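Hep_Hag family (Burkholderia pseudomallei, PDB 3S6L) is the YadA-like head domain of the trimeric autotransporter adhesin BoaA, which probably helps the bacterium attach to host epithelial cells. Local coordinates at residues 37-41 against 42-46; 79-83 against 84-88; 158-161 against 162-166. One frame throughout, in Å; residues are numbered along the deposited sequence.

Contact 1. Residues 37-41 against 42-46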
loop_
_atom_site.group_PDB
_atom_site.type_symbol
_atom_site.label_atom_id
_atom_site.label_comp_id
_atom_site.label_asym_id
_atom_site.label_seq_id
_atom_site.Cartn_x
_atom_site.Cartn_y
_atom_site.Cartn_z
ATOM N N GLY A 37 -10.123 -5.079 18.838
ATOM C CA GLY A 37 -9.812 -5.975 17.744
ATOM C C GLY A 37 -10.959 -6.158 16.793
ATOM O O GLY A 37 -12.113 -5.950 17.147
ATOM N N THR A 38 -10.636 -6.526 15.562
ATOM C CA THR A 38 -11.660 -6.800 14.566
ATOM C C THR A 38 -11.148 -7.939 13.737
ATOM O O THR A 38 -9.990 -7.968 13.317
ATOM C CB THR A 38 -11.949 -5.560 13.692
ATOM O OG1 THR A 38 -12.156 -4.439 14.543
ATOM C CG2 THR A 38 -13.176 -5.758 12.830
ATOM N N ALA A 39 -12.005 -8.913 13.530
ATOM C CA ALA A 39 -11.582 -10.133 12.860
ATOM C C ALA A 39 -12.757 -10.586 12.040
ATOM O O ALA A 39 -13.789 -10.995 12.602
ATOM C CB ALA A 39 -11.151 -11.239 13.889
ATOM N N VAL A 40 -12.614 -10.520 10.726
ATOM C CA VAL A 40 -13.726 -10.847 9.851
ATOM C C VAL A 40 -13.321 -11.863 8.793
ATOM O O VAL A 40 -12.390 -11.628 8.030
ATOM C CB VAL A 40 -14.377 -9.552 9.264
ATOM C CG1 VAL A 40 -15.514 -9.908 8.258
ATOM C CG2 VAL A 40 -14.946 -8.697 10.407
ATOM N N GLY A 41 -14.019 -13.000 8.783
ATOM C CA GLY A 41 -13.708 -14.108 7.897
ATOM C C GLY A 41 -13.584 -15.470 8.592
ATOM O O GLY A 41 -13.388 -15.561 9.813
ATOM N N GLY A 42 -13.683 -16.530 7.795
ATOM C CA GLY A 42 -13.554 -17.904 8.315
ATOM C C GLY A 42 -12.214 -18.083 9.002
ATOM O O GLY A 42 -11.156 -17.878 8.389
ATOM N N ALA A 43 -12.266 -18.447 10.281
ATOM C CA ALA A 43 -11.062 -18.611 11.083
ATOM C C ALA A 43 -10.163 -17.360 11.092
ATOM O O ALA A 43 -8.983 -17.467 11.417
ATOM C CB ALA A 43 -10.258 -19.896 10.644
ATOM N N ALA A 44 -10.715 -16.177 10.772
ATOM C CA ALA A 44 -9.951 -14.936 10.943
ATOM C C ALA A 44 -9.573 -14.734 12.406
ATOM O O ALA A 44 -10.383 -14.969 13.313
ATOM C CB ALA A 44 -10.731 -13.735 10.437
ATOM N N SER A 45 -8.364 -14.239 12.645
ATOM C CA SER A 45 -7.927 -14.058 14.017
ATOM C C SER A 45 -7.264 -12.694 14.281
ATOM O O SER A 45 -6.388 -12.262 13.557
ATOM C CB SER A 45 -7.037 -15.241 14.411
ATOM O OG SER A 45 -6.462 -15.003 15.663
ATOM N N ALA A 46 -7.692 -11.994 15.307
ATOM C CA ALA A 46 -7.034 -10.764 15.663
ATOM C C ALA A 46 -6.686 -10.816 17.166
ATOM O O ALA A 46 -7.490 -10.422 18.012
ATOM C CB ALA A 46 -7.942 -9.563 15.340
#
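A39 and A44 pack against each other across one coil of the left-handed beta-roll of a YadA-like head, where strand 38-40 turns back into strand 45-46. The end-to-end directions of the two limbs differ by 159°, as expected for a chain folding over on itself.

The apolar part is built from methyl groups. CB of A39 points at the returning limb and settles between two alanines, 4.3 Å from CB of A44 and 3.9 Å from CB of A46. T38 and V40 send their side chains the other way. There V40 meets V40 of both other subunits, and T38 packs on Q56 of the second subunit, so A39 faces the inside of the coil, while T38 and V40 face the other subunits.

Backbone polarity is handled at the bend, a type II beta turn from G41 to A44. The amide N of A44 donates to the O of G41 over 2.9 Å, with an N-H...O angle of 164°. Away from the turn, strand 38-40 bonds to the coils before and after it, T38 to A51 and A53, A39 to T24 and A26.

The methyls also meet backbone carbonyls. CB of A44 lies 3.3 Å from the O of G41, and at the far end CB of A46 lies 3.3 Å from the O of T38.

Contact 2. Residues 79-83 against 84-88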
loop_
_atom_site.group_PDB
_atom_site.type_symbol
_atom_site.label_atom_id
_atom_site.label_comp_id
_atom_site.label_asym_id
_atom_site.label_seq_id
_atom_site.Cartn_x
_atom_site.Cartn_y
_atom_site.Cartn_z
ATOM N N SER A 79 2.852 -4.109 12.644
ATOM C CA SER A 79 3.030 -4.618 11.279
ATOM C C SER A 79 1.714 -4.585 10.485
ATOM O O SER A 79 0.619 -4.630 11.059
ATOM C CB SER A 79 3.533 -6.064 11.312
ATOM O OG SER A 79 2.565 -6.914 11.944
ATOM N N THR A 80 1.841 -4.557 9.167
ATOM C CA THR A 80 0.700 -4.421 8.268
ATOM C C THR A 80 0.986 -5.347 7.085
ATOM O O THR A 80 2.076 -5.293 6.471
ATOM C CB THR A 80 0.543 -2.972 7.811
ATOM O OG1 THR A 80 0.377 -2.109 8.961
ATOM C CG2 THR A 80 -0.646 -2.807 6.885
ATOM N N ALA A 81 0.034 -6.227 6.776
ATOM C CA ALA A 81 0.179 -7.120 5.623
ATOM C C ALA A 81 -1.116 -7.067 4.859
ATOM O O ALA A 81 -2.184 -7.353 5.441
ATOM C CB ALA A 81 0.501 -8.561 6.065
ATOM N N VAL A 82 -1.036 -6.668 3.582
ATOM C CA VAL A 82 -2.240 -6.480 2.767
ATOM C C VAL A 82 -2.043 -7.158 1.398
ATOM O O VAL A 82 -1.132 -6.785 0.616
ATOM C CB VAL A 82 -2.621 -4.958 2.617
ATOM C CG1 VAL A 82 -3.737 -4.743 1.606
ATOM C CG2 VAL A 82 -3.009 -4.341 3.956
ATOM N N GLY A 83 -2.897 -8.150 1.121
ATOM C CA GLY A 83 -2.796 -8.972 -0.075
ATOM C C GLY A 83 -2.965 -10.426 0.331
ATOM O O GLY A 83 -2.608 -10.819 1.455
ATOM N N GLN A 84 -3.524 -11.241 -0.559
ATOM C CA GLN A 84 -3.644 -12.656 -0.251
ATOM C C GLN A 84 -2.244 -13.209 0.076
ATOM O O GLN A 84 -1.255 -12.940 -0.628
ATOM C CB GLN A 84 -4.333 -13.436 -1.379
ATOM C CG GLN A 84 -4.677 -14.899 -1.006
ATOM C CD GLN A 84 -3.461 -15.840 -1.065
ATOM O OE1 GLN A 84 -2.517 -15.602 -1.823
ATOM N NE2 GLN A 84 -3.473 -16.892 -0.243
ATOM N N GLY A 85 -2.159 -13.971 1.160
ATOM C CA GLY A 85 -0.891 -14.599 1.530
ATOM C C GLY A 85 0.257 -13.624 1.813
ATOM O O GLY A 85 1.404 -14.046 1.824
ATOM N N ALA A 86 -0.046 -12.347 2.074
ATOM C CA ALA A 86 0.994 -11.379 2.397
ATOM C C ALA A 86 1.450 -11.554 3.831
ATOM O O ALA A 86 0.670 -11.937 4.678
ATOM C CB ALA A 86 0.510 -9.942 2.177
ATOM N N GLY A 87 2.717 -11.252 4.093
ATOM C CA GLY A 87 3.301 -11.484 5.397
ATOM C C GLY A 87 4.141 -10.326 5.920
ATOM O O GLY A 87 4.950 -9.754 5.209
ATOM N N ALA A 88 3.952 -10.008 7.191
ATOM C CA ALA A 88 4.770 -8.999 7.859
ATOM C C ALA A 88 5.187 -9.449 9.261
ATOM O O ALA A 88 4.615 -8.982 10.252
ATOM C CB ALA A 88 3.971 -7.635 7.906
#
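A81 sets its CB between two alanine methyls of the returning limb, 4.1 Å from CB of A86 and 4.0 Å from CB of A88. CB of A88 also rests 3.3 Å from the O of T80. S79 extends the row: its CB touches CB of A88 at 3.8 Å, while its OG, held between the backbone N and the carbonyl carbon (chi1 63°), bonds to the O of G76.

The limbs are joined by a type II turn from G83 to A86. Here the N of A86 donates to the O of G83 at 3.0 Å and 155°. G83, with positive phi, opens the turn, and G85 takes its third position, also with positive phi (61°).

Farther out, the CB of Q84 points away from the strand, and the bend at chi2 places its amide between those of Q70 and Q98. OE1 accepts from NE2 of Q98, a zinc ligand, and NE2 donates to OE1 of Q70, linking three coils. V82 packs on V82 of the third subunit and on F96 of the second. This is the repeating coil of the left-handed parallel beta-roll found in YadA-like heads.

Contact 3. Residues 158-161 against 162-166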
loop_
_atom_site.group_PDB
_atom_site.type_symbol
_atom_site.label_atom_id
_atom_site.label_comp_id
_atom_site.label_asym_id
_atom_site.label_seq_id
_atom_site.Cartn_x
_atom_site.Cartn_y
_atom_site.Cartn_z
ATOM N N ASP A 158 20.249 14.216 -3.076
ATOM C CA ASP A 158 19.225 13.993 -4.093
ATOM C C ASP A 158 19.823 13.133 -5.177
ATOM O O ASP A 158 21.001 13.277 -5.454
ATOM C CB ASP A 158 18.775 15.324 -4.707
ATOM C CG ASP A 158 18.043 16.216 -3.726
ATOM O OD1 ASP A 158 17.752 15.779 -2.585
ATOM O OD2 ASP A 158 17.739 17.371 -4.103
ATOM N N ALA A 159 19.034 12.235 -5.782
ATOM C CA ALA A 159 19.472 11.501 -6.972
ATOM C C ALA A 159 19.864 12.437 -8.144
ATOM O O ALA A 159 19.269 13.517 -8.333
ATOM C CB ALA A 159 18.389 10.527 -7.426
ATOM N N ALA A 160 20.871 12.008 -8.912
ATOM C CA ALA A 160 21.279 12.692 -10.136
ATOM C C ALA A 160 20.531 12.058 -11.294
ATOM O O ALA A 160 20.496 10.826 -11.422
ATOM C CB ALA A 160 22.799 12.567 -10.363
ATOM N N ASN A 161 19.934 12.887 -12.151
ATOM C CA ASN A 161 19.330 12.336 -13.358
ATOM C C ASN A 161 20.301 12.420 -14.541
ATOM O O ASN A 161 21.395 12.999 -14.408
ATOM C CB ASN A 161 17.947 12.941 -13.631
ATOM C CG ASN A 161 18.010 14.318 -14.271
ATOM O OD1 ASN A 161 19.055 14.769 -14.727
ATOM N ND2 ASN A 161 16.883 14.968 -14.332
ATOM N N MET A 162 19.909 11.844 -15.682
ATOM C CA MET A 162 20.778 11.727 -16.851
ATOM C C MET A 162 21.174 13.075 -17.463
ATOM O O MET A 162 22.313 13.236 -17.886
ATOM C CB MET A 162 20.145 10.840 -17.930
ATOM C CG MET A 162 20.102 9.323 -17.635
ATOM S SD MET A 162 21.653 8.611 -17.077
ATOM C CE MET A 162 22.745 8.823 -18.514
ATOM N N ASN A 163 20.242 14.025 -17.534
ATOM C CA ASN A 163 20.567 15.378 -18.007
ATOM C C ASN A 163 21.756 15.945 -17.232
ATOM O O ASN A 163 22.646 16.571 -17.814
ATOM C CB ASN A 163 19.369 16.321 -17.889
ATOM C CG ASN A 163 18.329 16.098 -18.986
ATOM O OD1 ASN A 163 18.677 15.787 -20.122
ATOM N ND2 ASN A 163 17.045 16.262 -18.647
ATOM N N GLN A 164 21.773 15.700 -15.922
ATOM C CA GLN A 164 22.825 16.214 -15.066
ATOM C C GLN A 164 24.135 15.479 -15.318
ATOM O O GLN A 164 25.201 16.109 -15.359
ATOM C CB GLN A 164 22.419 16.152 -13.602
ATOM C CG GLN A 164 21.150 16.912 -13.293
ATOM C CD GLN A 164 20.776 16.803 -11.849
ATOM O OE1 GLN A 164 20.365 15.737 -11.385
ATOM N NE2 GLN A 164 20.923 17.907 -11.107
ATOM N N LEU A 165 24.059 14.162 -15.498
ATOM C CA LEU A 165 25.241 13.376 -15.805
ATOM C C LEU A 165 25.885 13.869 -17.113
ATOM O O LEU A 165 27.075 14.148 -17.154
ATOM C CB LEU A 165 24.899 11.885 -15.901
ATOM C CG LEU A 165 26.120 10.963 -15.933
ATOM C CD1 LEU A 165 26.579 10.652 -14.527
ATOM C CD2 LEU A 165 25.832 9.682 -16.673
ATOM N N TRP A 166 25.076 13.982 -18.161
ATOM C CA TRP A 166 25.493 14.515 -19.449
ATOM C C TRP A 166 26.027 15.955 -19.437
ATOM O O TRP A 166 26.838 16.324 -20.282
ATOM C CB TRP A 166 24.338 14.433 -20.421
ATOM C CG TRP A 166 23.879 13.037 -20.707
ATOM C CD1 TRP A 166 24.624 11.882 -20.649
ATOM C CD2 TRP A 166 22.577 12.652 -21.169
ATOM N NE1 TRP A 166 23.855 10.815 -21.038
ATOM C CE2 TRP A 166 22.599 11.259 -21.365
ATOM C CE3 TRP A 166 21.397 13.360 -21.455
ATOM C CZ2 TRP A 166 21.481 10.553 -21.813
ATOM C CZ3 TRP A 166 20.285 12.656 -21.898
ATOM C CH2 TRP A 166 20.337 11.268 -22.076
HETATM O O HOH W 1 16.353 17.601 -16.181
#
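Q164 OE1 is gripped by two backbone amides, the N of N161 over 3.0 Å, in the carbonyl plane and on a lone pair, and the N of G153. In return, OD1 of N161 accepts the amide N of Q164 at 3.1 Å, with the donor nearly along the C=O direction (176° at the oxygen) and an N-H...O angle of 156°. These reciprocal bonds make a capping box, with N161 as N-cap.

Torsions bring both amides into place. CG of N161 is tucked between its own N and carbonyl carbon (chi1 79°), carrying OD1 over the first turn, whereas Q164 runs extended beyond CG and reaches back past OD1, its CG 3.3 Å from that oxygen. The O of N161 begins the regular helical bonding by accepting the N of L165 at 3.1 Å.

ND2 of N161 has partners too: it donates to the O of V150 and, at 3.3 Å, to a water that also receives ND2 of N163 at 2.9 Å.

The box thus starts helix 162-168 of the coiled stalk region where the loop after strand 146-148 ends, with L165 against L165 of the second subunit and A160 on M162 of the third.

In the fold
Contacts 1 and 2 are largely buried and lie in two coils of the same roll, centres about 14 Å apart and strands in one sheet, with A43 exposed at the turn of contact 1. Both use alanine packing and a type II turn, but where G42 has no side chain, Q84 reaches neighbouring coils near a zinc ion. Contact 3, about 36 Å from contact 2 between centres, lies beyond the roll in no sheet; side-chain amides close its helix start, and N163 is exposed. All meet other subunits, in the roll chiefly by side-chain packing such as the valines, at the helix start also by backbone hydrogen bonds and the salt bridge of D158 to R146 of the third subunit.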